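CysQ, sulfite synthesis pathway protein (Bacteroides thetaiotaomicron VPI-5482, PDB 3B8B) probably removes the 3'-phosphate of adenosine 3',5'-bisphosphate with the help of magnesium, yielding AMP and phosphate. Local coordinates at residues A[255-259]-A[260-264]; A[197-200]-A[201-204]. One frame throughout, in Å; residues are numbered along the deposited sequence.

Interaction 1: A[255-259]-A[260-264]; sequences IARAA and GMEVY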
# COMPACT_ATOMS: atom_id res chain seq x y z
N ILE A 255 4.97 2.63 -5.45
CA ILE A 255 4.43 3.96 -5.63
C ILE A 255 5.48 5.00 -5.24
O ILE A 255 5.77 5.95 -5.98
CB ILE A 255 3.08 4.11 -4.89
CG1 ILE A 255 2.02 3.22 -5.57
CG2 ILE A 255 2.64 5.58 -4.83
CD1 ILE A 255 0.85 2.86 -4.62
N ALA A 256 6.08 4.80 -4.08
CA ALA A 256 7.14 5.70 -3.62
C ALA A 256 8.28 5.82 -4.63
O ALA A 256 8.71 6.93 -4.99
CB ALA A 256 7.64 5.18 -2.27
N ARG A 257 8.77 4.69 -5.12
CA ARG A 257 9.87 4.71 -6.08
C ARG A 257 9.55 5.51 -7.34
O ARG A 257 10.36 6.31 -7.82
CB ARG A 257 10.31 3.30 -6.43
CG ARG A 257 11.14 2.66 -5.33
CD ARG A 257 11.42 1.17 -5.55
NE ARG A 257 12.02 0.87 -6.84
CZ ARG A 257 13.32 0.73 -7.08
NH1 ARG A 257 14.24 0.92 -6.12
NH2 ARG A 257 13.70 0.43 -8.32
N ALA A 258 8.34 5.31 -7.86
CA ALA A 258 7.94 5.97 -9.10
C ALA A 258 7.71 7.49 -8.91
O ALA A 258 7.73 8.25 -9.88
CB ALA A 258 6.72 5.31 -9.70
N ALA A 259 7.55 7.90 -7.65
CA ALA A 259 7.44 9.31 -7.23
C ALA A 259 8.77 9.97 -6.84
O ALA A 259 8.80 11.14 -6.46
CB ALA A 259 6.42 9.41 -6.05
N GLY A 260 9.89 9.25 -6.99
CA GLY A 260 11.19 9.77 -6.65
C GLY A 260 11.60 9.57 -5.21
O GLY A 260 12.59 10.16 -4.75
N MSE A 261 10.84 8.74 -4.51
CA MSE A 261 11.09 8.43 -3.11
C MSE A 261 11.67 7.01 -3.04
O MSE A 261 11.89 6.36 -4.06
CB MSE A 261 9.81 8.53 -2.25
CG MSE A 261 8.93 9.71 -2.56
SE MSE A 261 9.78 11.45 -2.24
CE MSE A 261 8.45 12.56 -3.25
N GLU A 262 11.92 6.54 -1.83
CA GLU A 262 12.43 5.19 -1.62
C GLU A 262 12.02 4.72 -0.22
O GLU A 262 11.74 5.53 0.66
CB GLU A 262 13.94 5.18 -1.81
CG GLU A 262 14.63 3.83 -1.80
CD GLU A 262 14.04 2.87 -2.78
OE1 GLU A 262 13.06 2.19 -2.41
OE2 GLU A 262 14.59 2.75 -3.89
N VAL A 263 11.94 3.40 -0.07
CA VAL A 263 11.63 2.79 1.23
C VAL A 263 12.90 2.00 1.63
O VAL A 263 13.14 0.86 1.18
CB VAL A 263 10.40 1.87 1.19
CG1 VAL A 263 10.09 1.32 2.59
CG2 VAL A 263 9.19 2.62 0.61
N TYR A 264 13.71 2.63 2.47
CA TYR A 264 14.99 2.07 2.90
C TYR A 264 14.82 1.16 4.11
O TYR A 264 13.99 1.43 5.00
CB TYR A 264 15.97 3.20 3.28
CG TYR A 264 16.37 4.05 2.11
CD1 TYR A 264 17.31 3.58 1.19
CD2 TYR A 264 15.78 5.29 1.87
CE1 TYR A 264 17.66 4.33 0.10
CE2 TYR A 264 16.14 6.05 0.76
CZ TYR A 264 17.07 5.58 -0.10
OH TYR A 264 17.44 6.29 -1.22
O HOH W 1 12.90 6.63 -6.61

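Interaction 2: A[197-200]-A[201-204]; sequences HLTP and ETET. With SO4 (sulfate ion), chain F.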
# COMPACT_ATOMS: atom_id res chain seq x y z
N HIS A 197 -0.83 2.97 18.71
CA HIS A 197 0.31 3.07 19.62
C HIS A 197 1.62 2.96 18.82
O HIS A 197 1.76 2.01 18.05
CB HIS A 197 0.20 1.94 20.67
CG HIS A 197 1.50 1.42 21.20
ND1 HIS A 197 2.10 1.93 22.34
CD2 HIS A 197 2.29 0.41 20.78
CE1 HIS A 197 3.22 1.26 22.58
NE2 HIS A 197 3.36 0.33 21.65
N LEU A 198 2.52 3.90 19.01
CA LEU A 198 3.82 3.90 18.35
C LEU A 198 4.78 3.10 19.23
O LEU A 198 4.65 3.10 20.45
CB LEU A 198 4.33 5.32 18.23
CG LEU A 198 3.40 6.29 17.48
CD1 LEU A 198 4.16 7.57 17.25
CD2 LEU A 198 2.94 5.66 16.17
N THR A 199 5.74 2.45 18.62
CA THR A 199 6.76 1.75 19.41
C THR A 199 7.73 2.77 20.03
O THR A 199 7.89 3.87 19.52
CB THR A 199 7.57 0.78 18.55
OG1 THR A 199 8.33 1.52 17.59
CG2 THR A 199 6.65 -0.23 17.83
N PRO A 200 8.42 2.39 21.12
CA PRO A 200 9.40 3.30 21.70
C PRO A 200 10.56 3.56 20.75
O PRO A 200 11.18 4.61 20.84
CB PRO A 200 9.87 2.59 22.96
CG PRO A 200 9.24 1.33 22.99
CD PRO A 200 8.24 1.17 21.93
N GLU A 201 10.80 2.63 19.83
CA GLU A 201 11.89 2.77 18.85
C GLU A 201 11.53 3.86 17.84
O GLU A 201 12.30 4.79 17.59
CB GLU A 201 12.22 1.43 18.19
CG GLU A 201 12.73 0.40 19.19
CD GLU A 201 11.67 -0.36 19.99
OE1 GLU A 201 10.46 -0.23 19.74
OE2 GLU A 201 12.07 -1.08 20.93
N THR A 202 10.31 3.79 17.34
CA THR A 202 9.82 4.84 16.44
C THR A 202 9.76 6.19 17.16
O THR A 202 10.22 7.21 16.63
CB THR A 202 8.46 4.47 15.84
OG1 THR A 202 8.56 3.23 15.10
CG2 THR A 202 7.97 5.60 14.90
N GLU A 203 9.24 6.21 18.38
CA GLU A 203 9.11 7.46 19.12
C GLU A 203 10.48 8.09 19.36
O GLU A 203 10.64 9.31 19.32
CB GLU A 203 8.40 7.23 20.45
CG GLU A 203 7.86 8.51 21.06
CD GLU A 203 6.56 8.95 20.42
OE1 GLU A 203 5.55 8.21 20.53
OE2 GLU A 203 6.55 10.03 19.79
N THR A 204 11.48 7.25 19.60
CA THR A 204 12.84 7.74 19.82
C THR A 204 13.38 8.43 18.56
O THR A 204 13.99 9.49 18.64
CB THR A 204 13.76 6.58 20.27
OG1 THR A 204 13.36 6.15 21.59
CG2 THR A 204 15.27 7.03 20.36
S SO4 F . -3.72 1.02 19.90
O1 SO4 F . -4.94 0.25 19.68
O2 SO4 F . -3.32 0.94 21.30
O3 SO4 F . -2.65 0.47 19.08
O4 SO4 F . -3.96 2.42 19.56

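Interaction 1: A[255-259]-A[260-264]
A Schellman motif ends helix 246-258 and turns the chain straight into strand 261-265. Its two return bonds bracket the last turn: Met261 N donates to Ala256 O at 2.8 Å and Gly260 N to Arg257 O at 3.1 Å. Gly260 has a phi of 87°, where a CB would be jammed against Ala259 O, so glycine suits the place. One water donates to both Arg257 O and Met261 O, and the CA-H of Arg257 also points at Met261 O (CA to O 3.3 Å). Across the turn, Arg257 of the helix and Glu262 of the strand lie side by side, pointing the same way. Arg257 bends at chi3 (54°) and brings NH1 within 2.9 Å of Glu262 OE2, a salt bridge on the syn lone pair. OE2 comes in at the edge of the guanidinium, 26° out of its plane. Glu262 OE1 turns its anti lone pair to Val263 N and also bonds His253, so both carboxylate oxygens are engaged. On the apolar side, CB of the small Ala256 approaches CB of Met261, deposited as selenomethionine, at 4.0 Å. Helix 225-232 packs here through Ile227, Val230 and Ala231, while strand 261-265 pairs antiparallel with strand 280-288.

Interaction 2: A[197-200]-A[201-204]
Thr199 is the N-cap of helix 200-212, and its hydroxyl makes the compact heart of this contact. OG1 accepts from Thr202 N at 3.0 Å in a nearly straight bond (165°) and from Thr202 OG1, also at 3.0 Å. With chi1 at 66°, Thr199 OG1 sits between its own backbone N and carbonyl carbon, turned to the first turn of the helix. Thr199 OG1 is also hydrogen-bonded to Phe241 O, and Thr202 OG1 to Phe241 N, which can only donate; hydroxyls, able to give and accept, suit both places. Pro200 opens the helix, where no N-H is needed for a bond within it, so proline costs nothing; its carbonyl O takes Thr204 N at 2.9 Å and Thr204 OG1 at 2.8 Å from opposite faces of the carbonyl plane. The outer side is looser. Glu201 folds back, its OE1 lying 3.3 Å from Thr199 CB, and in one of its two conformers Glu203 may lie across Leu198. A sulfate, probably from the crystallisation liquor, accepts from His197 N, Lys111 and Lys115. Short hydroxyl side chains thus serve the helix start and tie it to Phe241, while the acidic side chains near this N-terminus would probably interact favourably with the helix dipole.

Overall arrangement
Interaction 2 comes first along the chain, where the loop after strand 189-193 enters helix 200-212; interaction 1 follows where helix 246-258 gives way to strand 261-265. The two thus mark opposite kinds of helix boundary, a start and an end, within the same inositol monophosphatase fold. Their centres lie 23 Å apart and their nearest atoms about 12 Å, without touching. They share no helix or sheet: interaction 1 is partly buried and leads into the antiparallel sheet containing strand 280-288, whereas interaction 2 is at the surface. Helix 246-258 also carries Asp248, a predicted magnesium ligand, so interaction 1 ends a helix of the probable active site; interaction 2 lies away from the predicted metal and substrate sites.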